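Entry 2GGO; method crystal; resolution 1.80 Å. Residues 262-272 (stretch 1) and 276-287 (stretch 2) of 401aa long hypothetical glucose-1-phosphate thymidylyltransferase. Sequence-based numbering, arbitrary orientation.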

ATOM      1  N   PRO A 262     -18.722  -4.054  -7.860  1.00 28.70           N
ATOM      2  CA  PRO A 262     -18.256  -2.751  -7.389  1.00 29.10           C
ATOM      3  C   PRO A 262     -17.135  -2.116  -8.218  1.00 28.17           C
ATOM      4  O   PRO A 262     -16.140  -2.767  -8.518  1.00 28.89           O
ATOM      5  CB  PRO A 262     -17.753  -3.033  -5.973  1.00 28.19           C
ATOM      6  CG  PRO A 262     -17.423  -4.430  -5.963  1.00 28.88           C
ATOM      7  CD  PRO A 262     -18.194  -5.149  -7.030  1.00 27.83           C
ATOM      8  N   VAL A 263     -17.333  -0.846  -8.545  1.00 27.58           N
ATOM      9  CA  VAL A 263     -16.418  -0.116  -9.367  1.00 26.44           C
ATOM     10  C   VAL A 263     -16.300   1.289  -8.862  1.00 26.76           C
ATOM     11  O   VAL A 263     -17.298   1.948  -8.564  1.00 26.38           O
ATOM     12  CB  VAL A 263     -16.967  -0.106 -10.797  1.00 27.08           C
ATOM     13  CG1 VAL A 263     -16.447   1.044 -11.605  1.00 26.85           C
ATOM     14  CG2 VAL A 263     -16.710  -1.457 -11.441  1.00 25.16           C
ATOM     15  N   TYR A 264     -15.073   1.760  -8.768  1.00 25.64           N
ATOM     16  CA  TYR A 264     -14.796   3.124  -8.390  1.00 26.20           C
ATOM     17  C   TYR A 264     -14.311   3.897  -9.614  1.00 26.76           C
ATOM     18  O   TYR A 264     -13.252   3.552 -10.209  1.00 27.20           O
ATOM     19  CB  TYR A 264     -13.675   3.138  -7.347  1.00 26.68           C
ATOM     20  CG  TYR A 264     -13.368   4.521  -6.836  1.00 27.77           C
ATOM     21  CD1 TYR A 264     -14.191   5.111  -5.886  1.00 24.53           C
ATOM     22  CD2 TYR A 264     -12.284   5.256  -7.311  1.00 26.42           C
ATOM     23  CE1 TYR A 264     -13.935   6.326  -5.398  1.00 27.42           C
ATOM     24  CE2 TYR A 264     -12.054   6.556  -6.829  1.00 28.64           C
ATOM     25  CZ  TYR A 264     -12.880   7.049  -5.859  1.00 28.69           C
ATOM     26  OH  TYR A 264     -12.707   8.317  -5.352  1.00 31.49           O
ATOM     27  N   ILE A 265     -15.034   4.960  -9.988  1.00 27.10           N
ATOM     28  CA  ILE A 265     -14.616   5.803 -11.113  1.00 26.82           C
ATOM     29  C   ILE A 265     -14.138   7.188 -10.672  1.00 27.96           C
ATOM     30  O   ILE A 265     -14.938   8.057 -10.423  1.00 28.66           O
ATOM     31  CB  ILE A 265     -15.739   5.883 -12.209  1.00 26.45           C
ATOM     32  CG1 ILE A 265     -16.182   4.442 -12.560  1.00 23.10           C
ATOM     33  CG2 ILE A 265     -15.275   6.716 -13.404  1.00 26.72           C
ATOM     34  CD1 ILE A 265     -17.013   4.254 -13.716  1.00 23.65           C
ATOM     35  N   GLY A 266     -12.820   7.390 -10.621  1.00 28.25           N
ATOM     36  CA  GLY A 266     -12.250   8.640 -10.072  1.00 29.15           C
ATOM     37  C   GLY A 266     -12.657   9.892 -10.826  1.00 30.11           C
ATOM     38  O   GLY A 266     -13.130   9.822 -11.932  1.00 31.07           O
ATOM     39  N   LYS A 267     -12.426  11.064 -10.249  1.00 31.61           N
ATOM     40  CA  LYS A 267     -12.926  12.313 -10.838  1.00 32.92           C
ATOM     41  C   LYS A 267     -12.254  12.705 -12.148  1.00 31.00           C
ATOM     42  O   LYS A 267     -11.073  12.509 -12.335  1.00 30.53           O
ATOM     43  CB  LYS A 267     -12.888  13.473  -9.813  1.00 33.61           C
ATOM     44  CG  LYS A 267     -11.565  13.787  -9.197  1.00 37.08           C
ATOM     45  CD  LYS A 267     -11.719  14.918  -8.102  1.00 37.62           C
ATOM     46  CE  LYS A 267     -12.282  14.400  -6.739  1.00 44.05           C
ATOM     47  NZ  LYS A 267     -13.742  14.758  -6.559  1.00 45.72           N
ATOM     48  N   GLY A 268     -13.021  13.242 -13.065  1.00 29.22           N
ATOM     49  CA  GLY A 268     -12.425  13.658 -14.298  1.00 28.60           C
ATOM     50  C   GLY A 268     -12.205  12.488 -15.248  1.00 28.05           C
ATOM     51  O   GLY A 268     -11.633  12.666 -16.302  1.00 28.90           O
ATOM     52  N   SER A 269     -12.671  11.296 -14.903  1.00 27.83           N
ATOM     53  CA  SER A 269     -12.523  10.154 -15.786  1.00 26.88           C
ATOM     54  C   SER A 269     -13.370  10.248 -17.048  1.00 28.03           C
ATOM     55  O   SER A 269     -14.390  10.913 -17.064  1.00 27.61           O
ATOM     56  CB  SER A 269     -12.817   8.876 -15.048  1.00 27.02           C
ATOM     57  OG  SER A 269     -11.717   8.669 -14.153  1.00 20.01           O
ATOM     58  N   GLU A 270     -12.894   9.628 -18.131  1.00 27.33           N
ATOM     59  CA  GLU A 270     -13.645   9.585 -19.360  1.00 28.13           C
ATOM     60  C   GLU A 270     -13.689   8.125 -19.791  1.00 26.76           C
ATOM     61  O   GLU A 270     -12.673   7.557 -20.106  1.00 23.71           O
ATOM     62  CB  GLU A 270     -12.971  10.463 -20.389  1.00 28.29           C
ATOM     63  CG  GLU A 270     -13.657  10.500 -21.741  1.00 32.98           C
ATOM     64  CD  GLU A 270     -13.024  11.540 -22.690  1.00 34.77           C
ATOM     65  OE1 GLU A 270     -11.800  11.481 -22.947  1.00 36.31           O
ATOM     66  OE2 GLU A 270     -13.773  12.432 -23.187  1.00 45.56           O
ATOM     67  N   ILE A 271     -14.879   7.531 -19.743  1.00 25.34           N
ATOM     68  CA  ILE A 271     -15.062   6.099 -19.949  1.00 25.58           C
ATOM     69  C   ILE A 271     -15.899   5.961 -21.186  1.00 25.42           C
ATOM     70  O   ILE A 271     -16.842   6.705 -21.363  1.00 25.74           O
ATOM     71  CB  ILE A 271     -15.853   5.431 -18.780  1.00 25.69           C
ATOM     72  CG1 ILE A 271     -15.267   5.838 -17.446  1.00 23.74           C
ATOM     73  CG2 ILE A 271     -15.790   3.872 -18.895  1.00 24.16           C
ATOM     74  CD1 ILE A 271     -13.839   5.379 -17.333  1.00 14.23           C
ATOM     75  N   GLY A 272     -15.556   5.019 -22.053  1.00 25.22           N
ATOM     76  CA  GLY A 272     -16.386   4.752 -23.197  1.00 24.95           C
ATOM     77  C   GLY A 272     -15.968   5.440 -24.489  1.00 25.86           C
ATOM     78  O   GLY A 272     -14.932   6.143 -24.543  1.00 26.73           O
ATOM     79  N   TYR A 276     -16.111  -1.839 -20.921  1.00 21.30           N
ATOM     80  CA  TYR A 276     -16.684  -2.832 -20.010  1.00 22.97           C
ATOM     81  C   TYR A 276     -15.900  -2.775 -18.714  1.00 23.12           C
ATOM     82  O   TYR A 276     -14.775  -3.178 -18.692  1.00 20.47           O
ATOM     83  CB  TYR A 276     -16.561  -4.234 -20.610  1.00 22.32           C
ATOM     84  CG  TYR A 276     -17.196  -5.446 -19.877  1.00 22.98           C
ATOM     85  CD1 TYR A 276     -18.090  -5.303 -18.825  1.00 24.67           C
ATOM     86  CD2 TYR A 276     -16.851  -6.747 -20.254  1.00 25.18           C
ATOM     87  CE1 TYR A 276     -18.640  -6.437 -18.190  1.00 21.94           C
ATOM     88  CE2 TYR A 276     -17.381  -7.876 -19.614  1.00 22.58           C
ATOM     89  CZ  TYR A 276     -18.282  -7.698 -18.593  1.00 25.64           C
ATOM     90  OH  TYR A 276     -18.838  -8.778 -17.982  1.00 24.66           O
ATOM     91  N   LEU A 277     -16.503  -2.247 -17.635  1.00 22.55           N
ATOM     92  CA  LEU A 277     -15.827  -2.259 -16.327  1.00 21.81           C
ATOM     93  C   LEU A 277     -16.360  -3.373 -15.442  1.00 22.72           C
ATOM     94  O   LEU A 277     -17.559  -3.469 -15.200  1.00 22.75           O
ATOM     95  CB  LEU A 277     -15.914  -0.911 -15.651  1.00 20.91           C
ATOM     96  CG  LEU A 277     -15.509   0.302 -16.494  1.00 21.98           C
ATOM     97  CD1 LEU A 277     -15.683   1.546 -15.678  1.00 21.89           C
ATOM     98  CD2 LEU A 277     -14.046   0.189 -17.010  1.00 22.51           C
ATOM     99  N   ARG A 278     -15.485  -4.241 -14.955  1.00 23.25           N
ATOM    100  CA  ARG A 278     -15.924  -5.404 -14.231  1.00 22.94           C
ATOM    101  C   ARG A 278     -15.591  -5.220 -12.767  1.00 23.40           C
ATOM    102  O   ARG A 278     -14.820  -4.315 -12.425  1.00 23.85           O
ATOM    103  CB  ARG A 278     -15.273  -6.677 -14.776  1.00 22.57           C
ATOM    104  CG  ARG A 278     -15.929  -7.177 -16.087  1.00 22.83           C
ATOM    105  CD  ARG A 278     -15.033  -8.167 -16.820  1.00 24.74           C
ATOM    106  NE  ARG A 278     -14.931  -9.360 -16.006  1.00 25.70           N
ATOM    107  CZ  ARG A 278     -13.986 -10.295 -16.139  1.00 30.24           C
ATOM    108  NH1 ARG A 278     -13.000 -10.144 -17.019  1.00 24.90           N
ATOM    109  NH2 ARG A 278     -13.997 -11.356 -15.355  1.00 27.18           N
ATOM    110  N   PRO A 279     -16.143  -6.086 -11.906  1.00 23.64           N
ATOM    111  CA  PRO A 279     -15.938  -5.938 -10.452  1.00 22.73           C
ATOM    112  C   PRO A 279     -14.494  -5.655 -10.032  1.00 22.81           C
ATOM    113  O   PRO A 279     -13.526  -6.331 -10.466  1.00 23.62           O
ATOM    114  CB  PRO A 279     -16.412  -7.293  -9.908  1.00 23.45           C
ATOM    115  CG  PRO A 279     -17.581  -7.653 -10.847  1.00 20.69           C
ATOM    116  CD  PRO A 279     -17.030  -7.245 -12.228  1.00 23.86           C
ATOM    117  N   TYR A 280     -14.373  -4.682  -9.153  1.00 23.75           N
ATOM    118  CA  TYR A 280     -13.124  -4.254  -8.507  1.00 24.32           C
ATOM    119  C   TYR A 280     -12.241  -3.458  -9.427  1.00 23.96           C
ATOM    120  O   TYR A 280     -11.045  -3.428  -9.257  1.00 23.97           O
ATOM    121  CB  TYR A 280     -12.409  -5.396  -7.775  1.00 26.67           C
ATOM    122  CG  TYR A 280     -13.279  -5.876  -6.648  1.00 30.31           C
ATOM    123  CD1 TYR A 280     -13.526  -5.041  -5.539  1.00 32.38           C
ATOM    124  CD2 TYR A 280     -13.923  -7.122  -6.716  1.00 32.13           C
ATOM    125  CE1 TYR A 280     -14.367  -5.454  -4.485  1.00 32.51           C
ATOM    126  CE2 TYR A 280     -14.768  -7.552  -5.679  1.00 32.28           C
ATOM    127  CZ  TYR A 280     -14.988  -6.699  -4.571  1.00 33.67           C
ATOM    128  OH  TYR A 280     -15.823  -7.109  -3.549  1.00 34.07           O
ATOM    129  N   THR A 281     -12.880  -2.750 -10.358  1.00 24.00           N
ATOM    130  CA  THR A 281     -12.207  -1.788 -11.198  1.00 24.17           C
ATOM    131  C   THR A 281     -12.112  -0.513 -10.385  1.00 23.51           C
ATOM    132  O   THR A 281     -13.120   0.014  -9.999  1.00 25.25           O
ATOM    133  CB  THR A 281     -12.979  -1.543 -12.479  1.00 24.87           C
ATOM    134  OG1 THR A 281     -12.843  -2.710 -13.321  1.00 26.14           O
ATOM    135  CG2 THR A 281     -12.401  -0.319 -13.224  1.00 21.11           C
ATOM    136  N   ILE A 282     -10.901  -0.030 -10.169  1.00 22.70           N
ATOM    137  CA  ILE A 282     -10.669   1.178  -9.398  1.00 22.48           C
ATOM    138  C   ILE A 282      -9.905   2.159 -10.243  1.00 21.53           C
ATOM    139  O   ILE A 282      -8.735   1.972 -10.513  1.00 22.18           O
ATOM    140  CB  ILE A 282      -9.919   0.828  -8.014  1.00 22.84           C
ATOM    141  CG1 ILE A 282     -10.912   0.084  -7.074  1.00 23.05           C
ATOM    142  CG2 ILE A 282      -9.266   2.069  -7.307  1.00 20.72           C
ATOM    143  CD1 ILE A 282     -10.298  -1.246  -6.592  1.00 18.81           C
ATOM    144  N   LEU A 283     -10.557   3.213 -10.719  1.00 21.67           N
ATOM    145  CA  LEU A 283      -9.788   4.184 -11.481  1.00 22.17           C
ATOM    146  C   LEU A 283      -9.585   5.357 -10.578  1.00 22.76           C
ATOM    147  O   LEU A 283     -10.592   6.034 -10.289  1.00 22.32           O
ATOM    148  CB  LEU A 283     -10.585   4.646 -12.709  1.00 20.48           C
ATOM    149  CG  LEU A 283     -11.101   3.407 -13.462  1.00 21.59           C
ATOM    150  CD1 LEU A 283     -12.255   3.758 -14.455  1.00 17.78           C
ATOM    151  CD2 LEU A 283      -9.948   2.783 -14.162  1.00 15.82           C
ATOM    152  N   VAL A 284      -8.354   5.637 -10.150  1.00 23.11           N
ATOM    153  CA  VAL A 284      -8.198   6.592  -9.034  1.00 25.73           C
ATOM    154  C   VAL A 284      -8.568   8.047  -9.340  1.00 27.59           C
ATOM    155  O   VAL A 284      -9.197   8.713  -8.525  1.00 29.71           O
ATOM    156  CB  VAL A 284      -6.878   6.515  -8.233  1.00 26.33           C
ATOM    157  CG1 VAL A 284      -6.250   5.150  -8.182  1.00 26.30           C
ATOM    158  CG2 VAL A 284      -5.922   7.636  -8.518  1.00 27.72           C
ATOM    159  N   GLU A 285      -8.234   8.522 -10.526  1.00 28.01           N
ATOM    160  CA  GLU A 285      -8.457   9.901 -10.886  1.00 28.92           C
ATOM    161  C   GLU A 285      -8.091  10.135 -12.357  1.00 28.57           C
ATOM    162  O   GLU A 285      -6.985   9.781 -12.781  1.00 28.30           O
ATOM    163  CB  GLU A 285      -7.526  10.763 -10.035  1.00 28.84           C
ATOM    164  CG  GLU A 285      -7.446  12.200 -10.441  1.00 32.80           C
ATOM    165  CD  GLU A 285      -6.447  12.982  -9.599  1.00 40.33           C
ATOM    166  OE1 GLU A 285      -5.682  12.380  -8.806  1.00 43.31           O
ATOM    167  OE2 GLU A 285      -6.421  14.214  -9.741  1.00 44.72           O
ATOM    168  N   LYS A 286      -8.988  10.787 -13.090  1.00 28.44           N
ATOM    169  CA  LYS A 286      -8.655  11.297 -14.405  1.00 28.84           C
ATOM    170  C   LYS A 286      -8.130  10.233 -15.376  1.00 28.45           C
ATOM    171  O   LYS A 286      -7.064  10.405 -16.013  1.00 27.14           O
ATOM    172  CB  LYS A 286      -7.628  12.419 -14.258  1.00 29.64           C
ATOM    173  CG  LYS A 286      -8.282  13.727 -13.912  1.00 31.84           C
ATOM    174  CD  LYS A 286      -7.263  14.813 -13.831  1.00 37.08           C
ATOM    175  CE  LYS A 286      -7.865  16.063 -13.200  1.00 39.20           C
ATOM    176  NZ  LYS A 286      -6.702  16.891 -12.726  1.00 42.62           N
ATOM    177  N   ASN A 287      -8.882   9.134 -15.484  1.00 28.19           N
ATOM    178  CA  ASN A 287      -8.415   8.003 -16.246  1.00 26.26           C
ATOM    179  C   ASN A 287      -9.184   7.969 -17.519  1.00 25.38           C
ATOM    180  O   ASN A 287     -10.293   8.446 -17.555  1.00 26.25           O
ATOM    181  CB  ASN A 287      -8.628   6.715 -15.474  1.00 25.91           C
ATOM    182  CG  ASN A 287      -7.787   6.638 -14.252  1.00 22.04           C
ATOM    183  OD1 ASN A 287      -6.591   6.416 -14.299  1.00 21.60           O
ATOM    184  ND2 ASN A 287      -8.404   6.824 -13.122  1.00 16.80           N
TER
HETATM  185  O   HOH W   1     -11.101  10.738  -7.664  1.00 44.82           O
HETATM  186  O   HOH W   2     -10.022  11.553 -18.245  1.00 48.44           O

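The two stretches lie side by side, with strand 263-265 parallel to strand 281-283 (14° between their directions), and the backbone carries most of the polar bonding. Just ahead of the paired strands, Pro-262, which has no N-H to give, accepts at its O from Tyr-280 N at 2.7 Å. From Tyr-264 the bonds alternate as parallel pairing requires: Tyr-264 N donates to Thr-281 O (2.9 Å), and Tyr-264 O accepts from Leu-283 N (2.8 Å) in a nearly straight bond. Tyr-264 thus spends both its backbone groups on the residues flanking its partner, Ile-282. Gly-266 N closes this run on Leu-283 O at 2.6 Å, with a more bent angle of 131°.

Further along, turns and water take over. An ideal CB on Gly-266 would stand 2.2 Å from Val-284 O, so the close backbone passage here depends on a bare CA; that CA makes a CA-H...O contact with Val-284 O at 3.4 Å. The same carbonyl is satisfied by water 1, which donates to Val-284 O and accepts from Lys-267 N, both at 2.9 Å, bridging a gap too wide for a direct bond. Lys-267 O takes Lys-286 N at 2.8 Å.

Ser-269 ends the type II turn that begins at Gly-266, and its hydroxyl works twice. Ser-269 OG donates to Gly-266 O (2.9 Å), reinforcing the weak turn bond from Ser-269 N to the same oxygen, and accepts from Asn-287 N across the contact at 3.2 Å. Asn-287 O in turn accepts from Glu-270 N at 2.9 Å and from water 2 at 3.2 Å; that water also donates to Gly-268 O at 2.8 Å. Gly-268, at phi 80°, has backbone angles that by themselves call for glycine.

The second type II turn, Arg-278 to Thr-281, repeats the device: Thr-281 OG1 donates to Arg-278 O at 2.7 Å, beside a weak bond from Thr-281 N. In both turns a hydroxyl at the last position supports the first residue's carbonyl.

Apolar packing fills in around this frame. Leu-277 CD1 meets Ile-265 CD1 at 3.6 Å and Ile-271 CG2 at 4.0 Å, while Ile-271 CD1 reaches Leu-283 CD1 at 3.7 Å. Ile-265 and Leu-283 share one face of the sheet; Tyr-264 and Ile-282 share the other, with Tyr-264 CB 4.1 Å from Ile-282 CG1. Beside the bond from Tyr-280 N, Pro-262 CG sits over the face of the Tyr-280 ring, 3.8 Å from its centroid, in a CH-pi contact.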